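PDB 3OH8: nucleoside-diphosphate sugar epimerase (SulA family) from Corynebacterium glutamicum, which probably acts as a nucleoside-diphosphate-sugar epimerase of the NAD-dependent epimerase/dehydratase family, with a Rossmann-type domain. Local coordinates for residues 17-22 with 26-31; 91-96 with 493-498; 117-122 with 449-454; 340-345 with 437-442. All coordinates share one frame; numbering follows the deposited sequence.

Interaction 1: 17-22 with 26-31; sequences WDWHTR and VARLTP
The helix pair that follows the first strand of the N-terminal domain, 13-21 and 25-29, closes through W19 and H20 on one helix and R28 and L29 on the other. The six-membered end of the indole does most of the touching. With CG anti to the backbone N (chi1 -176°), W19 reaches across to the second helix and sets CH2 3.7 Å from L29 CD2, while CZ3 lies 3.8 Å from L29 CD1, so both methyls of the leucine meet the ring. R28 crosses the indole with its aliphatic root: its CB is 3.9 Å from W19 CH2. The guanidinium plane is turned 68° from the ring, and its NE goes on to a salt bridge with D132 on helix 119-139. H20 adds a lighter touch, NE2 at 4.0 Å from L29 CD1. Its ND1 hydrogen-bonds to V16 O, W19 CE3 sits 3.8 Å above one face, over the centre, and F96 meets the ring edge-to-face. Where the backbones come near each other, water 1 joins them, donating to R22 O at 3.0 Å and accepting from V26 N at 3.1 Å. The contact is thus an apolar core with a water at its margin. Two short helices between the first and second strands, with the long helix 119-139 that follows the sheet, are consistent with a helix-grip (Bet v 1-like) fold.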
# COMPACT_ATOMS: atom_id res chain seq x y z
N TRP A 17 2.38 -11.39 -15.94
CA TRP A 17 1.92 -12.69 -15.45
C TRP A 17 2.68 -13.08 -14.20
O TRP A 17 2.11 -13.46 -13.17
CB TRP A 17 2.14 -13.75 -16.53
CG TRP A 17 1.84 -15.12 -16.04
CD1 TRP A 17 2.73 -16.02 -15.53
CD2 TRP A 17 0.55 -15.74 -15.97
NE1 TRP A 17 2.07 -17.18 -15.16
CE2 TRP A 17 0.74 -17.02 -15.43
CE3 TRP A 17 -0.74 -15.33 -16.32
CZ2 TRP A 17 -0.32 -17.90 -15.23
CZ3 TRP A 17 -1.79 -16.21 -16.13
CH2 TRP A 17 -1.58 -17.48 -15.59
N ASP A 18 4.00 -12.98 -14.31
CA ASP A 18 4.90 -13.34 -13.22
C ASP A 18 4.49 -12.65 -11.92
O ASP A 18 4.47 -13.26 -10.85
CB ASP A 18 6.30 -12.88 -13.58
CG ASP A 18 7.33 -13.90 -13.25
OD1 ASP A 18 7.71 -14.65 -14.18
OD2 ASP A 18 7.75 -13.96 -12.06
N TRP A 19 4.17 -11.37 -12.02
CA TRP A 19 3.80 -10.56 -10.85
C TRP A 19 2.60 -11.16 -10.11
O TRP A 19 2.54 -11.18 -8.87
CB TRP A 19 3.54 -9.12 -11.30
CG TRP A 19 3.24 -8.13 -10.20
CD1 TRP A 19 4.11 -7.27 -9.60
CD2 TRP A 19 1.96 -7.90 -9.59
NE1 TRP A 19 3.45 -6.52 -8.64
CE2 TRP A 19 2.14 -6.89 -8.62
CE3 TRP A 19 0.69 -8.47 -9.76
CZ2 TRP A 19 1.08 -6.42 -7.84
CZ3 TRP A 19 -0.35 -8.01 -8.99
CH2 TRP A 19 -0.16 -6.99 -8.04
N HIS A 20 1.63 -11.65 -10.88
CA HIS A 20 0.41 -12.25 -10.32
C HIS A 20 0.65 -13.59 -9.63
O HIS A 20 -0.13 -14.00 -8.78
CB HIS A 20 -0.67 -12.43 -11.41
CG HIS A 20 -1.29 -11.15 -11.87
ND1 HIS A 20 -0.68 -10.29 -12.76
CD2 HIS A 20 -2.48 -10.58 -11.57
CE1 HIS A 20 -1.46 -9.25 -12.98
NE2 HIS A 20 -2.56 -9.39 -12.25
N THR A 21 1.74 -14.27 -9.99
CA THR A 21 2.07 -15.55 -9.36
C THR A 21 2.74 -15.41 -7.99
O THR A 21 2.83 -16.38 -7.25
CB THR A 21 3.03 -16.38 -10.24
OG1 THR A 21 4.34 -15.81 -10.19
CG2 THR A 21 2.54 -16.43 -11.70
N ARG A 22 3.20 -14.21 -7.63
CA ARG A 22 3.96 -14.04 -6.40
C ARG A 22 3.10 -13.84 -5.15
O ARG A 22 1.97 -13.38 -5.24
CB ARG A 22 4.93 -12.87 -6.52
CG ARG A 22 5.81 -12.94 -7.75
CD ARG A 22 7.08 -12.14 -7.56
NE ARG A 22 7.99 -12.30 -8.70
CZ ARG A 22 8.24 -11.36 -9.59
NH1 ARG A 22 7.67 -10.16 -9.49
NH2 ARG A 22 9.08 -11.60 -10.59
N VAL A 26 -2.38 -10.94 -4.48
CA VAL A 26 -3.80 -10.85 -4.15
C VAL A 26 -4.06 -9.69 -3.19
O VAL A 26 -5.00 -8.91 -3.39
CB VAL A 26 -4.36 -12.16 -3.55
CG1 VAL A 26 -5.80 -11.96 -3.13
CG2 VAL A 26 -4.24 -13.30 -4.58
N ALA A 27 -3.21 -9.56 -2.18
CA ALA A 27 -3.36 -8.46 -1.22
C ALA A 27 -3.27 -7.08 -1.90
O ALA A 27 -4.07 -6.19 -1.62
CB ALA A 27 -2.33 -8.58 -0.08
N ARG A 28 -2.30 -6.92 -2.79
CA ARG A 28 -2.11 -5.64 -3.48
C ARG A 28 -3.35 -5.22 -4.26
O ARG A 28 -3.73 -4.05 -4.25
CB ARG A 28 -0.88 -5.67 -4.42
CG ARG A 28 0.47 -5.93 -3.74
CD ARG A 28 0.83 -4.85 -2.73
NE ARG A 28 1.12 -3.57 -3.37
CZ ARG A 28 1.32 -2.42 -2.73
NH1 ARG A 28 1.27 -2.39 -1.40
NH2 ARG A 28 1.60 -1.31 -3.41
N LEU A 29 -4.01 -6.16 -4.94
CA LEU A 29 -5.16 -5.80 -5.78
C LEU A 29 -6.53 -5.86 -5.08
O LEU A 29 -7.55 -5.53 -5.69
CB LEU A 29 -5.17 -6.66 -7.06
CG LEU A 29 -3.89 -6.62 -7.89
CD1 LEU A 29 -4.11 -7.30 -9.27
CD2 LEU A 29 -3.40 -5.17 -8.05
N THR A 30 -6.55 -6.28 -3.82
CA THR A 30 -7.79 -6.28 -3.06
C THR A 30 -8.18 -4.83 -2.72
O THR A 30 -7.39 -4.11 -2.13
CB THR A 30 -7.66 -7.10 -1.75
OG1 THR A 30 -7.41 -8.47 -2.07
CG2 THR A 30 -8.95 -7.03 -0.93
N PRO A 31 -9.38 -4.40 -3.12
CA PRO A 31 -9.79 -3.01 -2.88
C PRO A 31 -9.90 -2.68 -1.38
O PRO A 31 -10.54 -3.41 -0.62
CB PRO A 31 -11.18 -2.94 -3.54
CG PRO A 31 -11.22 -4.07 -4.51
CD PRO A 31 -10.37 -5.16 -3.90
O HOH W 1 -0.86 -13.67 -4.34

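Interaction 2: 91-96 with 493-498; sequences RHVHNF and QSILSS
Within 493-498, I495 alone touches strand segment 91-96, and it does so with two different methyls. Its long branch ends in CD1, 3.9 Å from V93 CG1, the two side chains crossing at about a right angle. Its short branch, CG2, comes 4.1 Å from N95 CG, beside the amide group. With CG1 anti to the carbonyl carbon (chi1 -70°), the isoleucine spreads its branches along the strand and spans the two residues, V93 and N95, that alternate onto this side of the sheet. R74 and S108 from the adjacent strands also touch I495, so this side chain is buried against three neighbouring strands.

The rest of the segment is much looser. One residue on, L496 is exposed, as is Q493; S498 is tied instead by OG to S6 OG, on edge strand 3-9. Nothing polar links 91-96 to 493-498, and only 114 Å² is buried between them. On the other side of the strand, H92 and H94 touch R125 of helix 119-139. The long helix 119-139 therefore packs on one face of the antiparallel sheet, consistent with a helix-grip domain, and helix 488-511 packs on the reverse face, probably as an addition to that fold.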
# COMPACT_ATOMS: atom_id res chain seq x y z
N ARG A 91 -17.55 -15.78 -10.60
CA ARG A 91 -16.55 -16.38 -11.49
C ARG A 91 -15.75 -15.29 -12.20
O ARG A 91 -16.29 -14.55 -13.01
CB ARG A 91 -17.23 -17.32 -12.49
CG ARG A 91 -16.33 -18.40 -13.06
CD ARG A 91 -17.15 -19.54 -13.69
NE ARG A 91 -16.29 -20.60 -14.22
CZ ARG A 91 -15.79 -20.60 -15.45
NH1 ARG A 91 -16.08 -19.61 -16.29
NH2 ARG A 91 -15.01 -21.60 -15.85
N HIS A 92 -14.45 -15.22 -11.90
CA HIS A 92 -13.62 -14.12 -12.37
C HIS A 92 -12.51 -14.66 -13.27
O HIS A 92 -11.59 -15.33 -12.80
CB HIS A 92 -13.02 -13.38 -11.15
CG HIS A 92 -12.22 -12.16 -11.50
ND1 HIS A 92 -11.86 -11.84 -12.78
CD2 HIS A 92 -11.72 -11.19 -10.70
CE1 HIS A 92 -11.15 -10.72 -12.77
NE2 HIS A 92 -11.06 -10.30 -11.53
N VAL A 93 -12.62 -14.40 -14.57
CA VAL A 93 -11.59 -14.81 -15.51
C VAL A 93 -10.60 -13.66 -15.74
O VAL A 93 -11.00 -12.53 -16.03
CB VAL A 93 -12.19 -15.24 -16.87
CG1 VAL A 93 -11.08 -15.62 -17.84
CG2 VAL A 93 -13.17 -16.40 -16.69
N HIS A 94 -9.31 -13.96 -15.60
CA HIS A 94 -8.23 -12.99 -15.81
C HIS A 94 -7.48 -13.42 -17.06
O HIS A 94 -6.79 -14.44 -17.04
CB HIS A 94 -7.23 -12.99 -14.64
CG HIS A 94 -7.84 -12.88 -13.29
ND1 HIS A 94 -7.68 -11.77 -12.48
CD2 HIS A 94 -8.58 -13.76 -12.56
CE1 HIS A 94 -8.31 -11.96 -11.33
NE2 HIS A 94 -8.85 -13.16 -11.35
N ASN A 95 -7.59 -12.64 -18.12
CA ASN A 95 -6.97 -12.98 -19.41
C ASN A 95 -5.85 -12.01 -19.77
O ASN A 95 -6.01 -10.79 -19.64
CB ASN A 95 -8.03 -12.97 -20.51
CG ASN A 95 -7.59 -13.70 -21.76
OD1 ASN A 95 -7.22 -13.08 -22.76
ND2 ASN A 95 -7.64 -15.02 -21.71
N PHE A 96 -4.73 -12.55 -20.24
CA PHE A 96 -3.55 -11.74 -20.56
C PHE A 96 -3.12 -11.98 -22.01
O PHE A 96 -2.75 -13.10 -22.36
CB PHE A 96 -2.39 -12.16 -19.67
CG PHE A 96 -2.65 -12.01 -18.19
CD1 PHE A 96 -3.42 -12.94 -17.51
CD2 PHE A 96 -2.08 -10.97 -17.48
CE1 PHE A 96 -3.64 -12.83 -16.14
CE2 PHE A 96 -2.30 -10.83 -16.12
CZ PHE A 96 -3.08 -11.76 -15.45
N GLN A 493 -16.72 -15.23 -25.84
CA GLN A 493 -17.12 -14.21 -26.79
C GLN A 493 -16.96 -12.80 -26.20
O GLN A 493 -16.50 -11.89 -26.89
CB GLN A 493 -18.57 -14.44 -27.26
CG GLN A 493 -18.71 -15.68 -28.13
CD GLN A 493 -17.77 -15.65 -29.32
OE1 GLN A 493 -17.81 -14.74 -30.14
NE2 GLN A 493 -16.89 -16.65 -29.40
N SER A 494 -17.36 -12.63 -24.94
CA SER A 494 -17.22 -11.33 -24.29
C SER A 494 -15.77 -10.90 -24.26
O SER A 494 -15.44 -9.73 -24.51
CB SER A 494 -17.79 -11.35 -22.86
OG SER A 494 -19.20 -11.35 -22.88
N ILE A 495 -14.89 -11.83 -23.92
CA ILE A 495 -13.47 -11.53 -23.82
C ILE A 495 -12.90 -11.16 -25.19
O ILE A 495 -12.25 -10.12 -25.35
CB ILE A 495 -12.71 -12.72 -23.22
CG1 ILE A 495 -13.08 -12.87 -21.74
CG2 ILE A 495 -11.20 -12.56 -23.42
CD1 ILE A 495 -12.55 -14.13 -21.09
N LEU A 496 -13.15 -12.01 -26.19
CA LEU A 496 -12.68 -11.73 -27.55
C LEU A 496 -13.17 -10.37 -28.02
O LEU A 496 -12.41 -9.58 -28.58
CB LEU A 496 -13.14 -12.82 -28.51
CG LEU A 496 -12.28 -14.09 -28.58
CD1 LEU A 496 -11.80 -14.53 -27.20
CD2 LEU A 496 -13.03 -15.22 -29.28
N SER A 497 -14.45 -10.09 -27.77
CA SER A 497 -15.03 -8.82 -28.16
C SER A 497 -14.37 -7.64 -27.45
O SER A 497 -14.14 -6.59 -28.05
CB SER A 497 -16.54 -8.82 -27.89
OG SER A 497 -17.09 -7.58 -28.28
N SER A 498 -14.05 -7.82 -26.17
CA SER A 498 -13.42 -6.75 -25.40
C SER A 498 -12.02 -6.44 -25.95
O SER A 498 -11.61 -5.28 -26.02
CB SER A 498 -13.38 -7.11 -23.91
OG SER A 498 -12.83 -6.04 -23.15

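Interaction 3: 117-122 with 449-454; sequences TLTGMF and AQQQEI
T119 meets Q451 and I454, and its short side chain divides at CB into a methyl and a hydroxyl that find different company. T119 opens helix 119-139, with CB pointing at the helix 448-454. From CB the first branch is CG2, anti to the backbone N, which runs into the end of the glutamine: CG2 is 3.7 Å from Q451 CD. The two side chains cross at a slant, and the methyl sits close against the amide group, whose O and N cannot be assigned with confidence. The second branch is OG1, beside the backbone N (chi1 -71°). It makes a weak hydrogen bond back to A115 O, in the turn before the helix, and OG1 lies 4.2 Å from I454 CD1. So the methyl takes the polar partner and the hydroxyl the apolar one.

Q451 gets there by a bend at chi2 (83°) after an extended start, which brings the amide round to T119 although its CB does not point that way; Q444 and L445 pack against it too. I454 also rests on A115 and L3. One turn back, Q450 fixes the same helix to strand 3-9, with OE1 bonded to T5 OG1 and NE2 to T4 O. Since no polar bond joins T119 to either partner, the contact itself is van der Waals in character, while Q450 supplies directional bonds to strand 3-9.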
# COMPACT_ATOMS: atom_id res chain seq x y z
N THR A 117 -21.92 -2.04 -10.00
CA THR A 117 -21.47 -2.51 -8.69
C THR A 117 -19.96 -2.82 -8.67
O THR A 117 -19.33 -2.84 -7.61
CB THR A 117 -22.22 -3.81 -8.30
OG1 THR A 117 -23.63 -3.57 -8.30
CG2 THR A 117 -21.78 -4.31 -6.93
N LEU A 118 -19.40 -3.07 -9.85
CA LEU A 118 -18.05 -3.62 -9.94
C LEU A 118 -17.06 -2.61 -10.48
O LEU A 118 -15.86 -2.86 -10.50
CB LEU A 118 -18.07 -4.83 -10.85
CG LEU A 118 -19.01 -5.97 -10.45
CD1 LEU A 118 -19.35 -6.84 -11.66
CD2 LEU A 118 -18.39 -6.79 -9.33
N THR A 119 -17.56 -1.47 -10.94
CA THR A 119 -16.72 -0.45 -11.54
C THR A 119 -15.57 -0.00 -10.62
O THR A 119 -14.41 0.06 -11.05
CB THR A 119 -17.57 0.76 -11.95
OG1 THR A 119 -18.37 0.39 -13.07
CG2 THR A 119 -16.68 1.91 -12.33
N GLY A 120 -15.90 0.31 -9.38
CA GLY A 120 -14.92 0.77 -8.41
C GLY A 120 -13.83 -0.26 -8.15
O GLY A 120 -12.64 0.05 -8.21
N MSE A 121 -14.25 -1.48 -7.86
CA MSE A 121 -13.33 -2.59 -7.64
C MSE A 121 -12.33 -2.71 -8.78
O MSE A 121 -11.13 -2.81 -8.55
CB MSE A 121 -14.10 -3.91 -7.54
CG MSE A 121 -13.21 -5.17 -7.57
SE MSE A 121 -14.09 -6.76 -7.36
CE MSE A 121 -12.72 -7.90 -7.54
N PHE A 122 -12.83 -2.70 -10.01
CA PHE A 122 -11.93 -2.90 -11.13
C PHE A 122 -11.06 -1.71 -11.46
O PHE A 122 -9.92 -1.88 -11.87
CB PHE A 122 -12.65 -3.49 -12.34
CG PHE A 122 -12.81 -4.96 -12.22
CD1 PHE A 122 -11.73 -5.79 -12.49
CD2 PHE A 122 -13.97 -5.51 -11.71
CE1 PHE A 122 -11.84 -7.17 -12.31
CE2 PHE A 122 -14.09 -6.88 -11.53
CZ PHE A 122 -13.02 -7.71 -11.83
N ALA A 449 -15.06 5.10 -22.27
CA ALA A 449 -16.33 5.02 -22.98
C ALA A 449 -17.27 4.03 -22.30
O ALA A 449 -18.46 4.28 -22.17
CB ALA A 449 -16.10 4.62 -24.43
N GLN A 450 -16.73 2.90 -21.85
CA GLN A 450 -17.52 1.87 -21.18
C GLN A 450 -18.04 2.39 -19.84
O GLN A 450 -19.18 2.14 -19.46
CB GLN A 450 -16.70 0.60 -20.97
CG GLN A 450 -17.45 -0.53 -20.26
CD GLN A 450 -16.66 -1.83 -20.25
OE1 GLN A 450 -15.43 -1.81 -20.30
NE2 GLN A 450 -17.36 -2.96 -20.20
N GLN A 451 -17.16 3.09 -19.12
CA GLN A 451 -17.52 3.77 -17.88
C GLN A 451 -18.74 4.64 -18.14
O GLN A 451 -19.76 4.53 -17.45
CB GLN A 451 -16.35 4.63 -17.39
CG GLN A 451 -16.63 5.45 -16.13
CD GLN A 451 -16.45 4.66 -14.85
OE1 GLN A 451 -16.96 5.03 -13.80
NE2 GLN A 451 -15.73 3.55 -14.95
N GLN A 452 -18.63 5.50 -19.16
CA GLN A 452 -19.70 6.44 -19.49
C GLN A 452 -21.00 5.72 -19.81
O GLN A 452 -22.08 6.15 -19.40
CB GLN A 452 -19.28 7.34 -20.64
CG GLN A 452 -18.35 8.47 -20.22
CD GLN A 452 -17.75 9.21 -21.40
OE1 GLN A 452 -18.02 8.87 -22.55
NE2 GLN A 452 -16.94 10.22 -21.11
N GLU A 453 -20.90 4.61 -20.54
CA GLU A 453 -22.07 3.84 -20.95
C GLU A 453 -22.76 3.15 -19.76
O GLU A 453 -24.00 3.12 -19.69
CB GLU A 453 -21.70 2.81 -22.02
CG GLU A 453 -21.15 3.44 -23.30
CD GLU A 453 -20.63 2.41 -24.29
OE1 GLU A 453 -20.46 1.23 -23.90
OE2 GLU A 453 -20.38 2.78 -25.46
N ILE A 454 -21.98 2.61 -18.83
CA ILE A 454 -22.54 1.96 -17.64
C ILE A 454 -23.30 2.97 -16.78
O ILE A 454 -24.27 2.62 -16.10
CB ILE A 454 -21.46 1.22 -16.80
CG1 ILE A 454 -21.00 -0.04 -17.53
CG2 ILE A 454 -22.01 0.85 -15.43
CD1 ILE A 454 -19.78 -0.72 -16.90

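Interaction 4: 340-345 with 437-442; sequences IAIDDL and AHELGY
Segment 340-345 runs from the last residues of strand 336-341 into helix 342-354, with A341 at the N-cap and L345 N bonded to A341 O at 3.1 Å. Segment 437-442 is the opposite case, a helix ending: G441 takes a positive phi (83°), and Y442 N returns to A437 O at 2.8 Å. Across the gap D343 and H438 meet at about a right angle. H438 NE2 approaches D343 OD2 at 3.2 Å near the ring plane, a weak hydrogen bond with a bent angle of 121°; NE2 also bonds Q128 OE1, and ND1 bonds E443 OE1. E439 brings its carboxylate beside the same aspartate, OE2 3.7 Å from D343 OD2, while I342 CG2 packs 3.4 Å from E439 OE2. Two waters bridge the carboxylates of D343 and E439. Water 2 donates to D343 OD2 and to E439 OE2, both at 2.8 Å, and accepts from D343 N; water 3 donates to D343 OD2 and, at 2.7 Å, to E439 OE2. Outside partners take the other oxygens, Q128 NE2 on D343 OD1 and G310 N on E439 OE1. Four water hydrogens thus face two buried carboxylates, which would ease the closeness of like charges, and the start of helix 342-354 would probably favour the aspartate's negative charge.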
# COMPACT_ATOMS: atom_id res chain seq x y z
N ILE A 340 -0.25 11.59 3.51
CA ILE A 340 0.36 10.85 2.41
C ILE A 340 -0.53 9.65 2.05
O ILE A 340 -1.12 9.02 2.93
CB ILE A 340 1.80 10.39 2.77
CG1 ILE A 340 2.45 9.71 1.55
CG2 ILE A 340 1.78 9.47 4.02
CD1 ILE A 340 3.95 9.46 1.69
N ALA A 341 -0.66 9.36 0.76
CA ALA A 341 -1.44 8.20 0.33
C ALA A 341 -0.69 6.97 0.79
O ALA A 341 0.54 6.96 0.78
CB ALA A 341 -1.60 8.21 -1.19
N ILE A 342 -1.42 5.95 1.24
CA ILE A 342 -0.72 4.80 1.79
C ILE A 342 0.28 4.20 0.78
O ILE A 342 1.37 3.76 1.16
CB ILE A 342 -1.67 3.73 2.36
CG1 ILE A 342 -0.84 2.61 3.00
CG2 ILE A 342 -2.63 3.19 1.29
CD1 ILE A 342 -1.64 1.67 3.87
N ASP A 343 -0.09 4.19 -0.49
CA ASP A 343 0.80 3.60 -1.48
C ASP A 343 2.10 4.39 -1.59
O ASP A 343 3.18 3.81 -1.76
CB ASP A 343 0.13 3.48 -2.85
CG ASP A 343 -0.99 2.46 -2.87
OD1 ASP A 343 -0.80 1.36 -2.31
OD2 ASP A 343 -2.06 2.77 -3.44
N ASP A 344 2.01 5.71 -1.49
CA ASP A 344 3.23 6.51 -1.52
C ASP A 344 4.11 6.26 -0.31
O ASP A 344 5.34 6.31 -0.42
CB ASP A 344 2.92 8.00 -1.68
CG ASP A 344 2.63 8.36 -3.12
OD1 ASP A 344 3.46 8.00 -3.99
OD2 ASP A 344 1.59 8.99 -3.40
N LEU A 345 3.49 5.97 0.84
CA LEU A 345 4.25 5.69 2.05
C LEU A 345 5.02 4.37 1.92
O LEU A 345 6.23 4.34 2.18
CB LEU A 345 3.35 5.67 3.28
CG LEU A 345 4.02 5.33 4.62
CD1 LEU A 345 5.15 6.29 4.92
CD2 LEU A 345 2.99 5.36 5.77
N ALA A 437 -9.78 9.39 -4.00
CA ALA A 437 -10.54 8.70 -5.04
C ALA A 437 -10.05 7.26 -5.19
O ALA A 437 -10.84 6.31 -5.35
CB ALA A 437 -10.42 9.45 -6.36
N HIS A 438 -8.73 7.09 -5.12
CA HIS A 438 -8.11 5.77 -5.21
C HIS A 438 -8.50 4.91 -4.02
O HIS A 438 -8.92 3.76 -4.17
CB HIS A 438 -6.58 5.91 -5.33
CG HIS A 438 -5.86 4.60 -5.51
ND1 HIS A 438 -6.01 3.83 -6.63
CD2 HIS A 438 -4.95 3.97 -4.73
CE1 HIS A 438 -5.25 2.75 -6.53
NE2 HIS A 438 -4.59 2.81 -5.39
N GLU A 439 -8.37 5.47 -2.82
CA GLU A 439 -8.57 4.70 -1.60
C GLU A 439 -10.03 4.38 -1.25
O GLU A 439 -10.33 3.34 -0.65
CB GLU A 439 -7.86 5.38 -0.43
CG GLU A 439 -6.36 5.29 -0.55
CD GLU A 439 -5.88 3.85 -0.53
OE1 GLU A 439 -6.48 3.02 0.19
OE2 GLU A 439 -4.91 3.55 -1.25
N LEU A 440 -10.95 5.26 -1.66
CA LEU A 440 -12.36 5.08 -1.33
C LEU A 440 -13.17 4.55 -2.52
O LEU A 440 -14.39 4.35 -2.40
CB LEU A 440 -12.96 6.38 -0.80
CG LEU A 440 -12.33 6.92 0.49
CD1 LEU A 440 -13.03 8.21 0.95
CD2 LEU A 440 -12.39 5.86 1.59
N GLY A 441 -12.50 4.34 -3.65
CA GLY A 441 -13.10 3.64 -4.77
C GLY A 441 -13.96 4.48 -5.70
O GLY A 441 -15.04 4.05 -6.10
N TYR A 442 -13.47 5.65 -6.07
CA TYR A 442 -14.20 6.55 -6.95
C TYR A 442 -13.51 6.65 -8.30
O TYR A 442 -13.80 7.55 -9.07
CB TYR A 442 -14.28 7.95 -6.37
CG TYR A 442 -14.77 8.03 -4.94
CD1 TYR A 442 -15.71 7.14 -4.45
CD2 TYR A 442 -14.31 9.03 -4.09
CE1 TYR A 442 -16.17 7.23 -3.14
CE2 TYR A 442 -14.75 9.13 -2.79
CZ TYR A 442 -15.68 8.23 -2.32
OH TYR A 442 -16.12 8.34 -1.01
O HOH W 2 -2.64 5.02 -1.83
O HOH W 3 -3.93 1.15 -1.97

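Interactions 1, 2 and 3 all involve the N-terminal, probably helix-grip, domain, whereas interaction 4 joins the Rossmann-type domain to the C-terminal part. Strand 91-99 ties the first two together: F96 CE2 lies 3.6 Å from H20 CE1, although the centres are 18 Å apart. Interactions 2 and 3 meet where H92 NE2 comes 3.3 Å from F122 CZ. Interaction 1 reaches interaction 4, centres about 17 Å apart, through a long, weak ion pair, R28 NH2 to D343 OD1 at 3.8 Å. Interactions 3 and 4 approach to about 4 Å without touching; interactions 2 and 4 stay about 15 Å apart at their nearest atoms. None can be assigned to the active site.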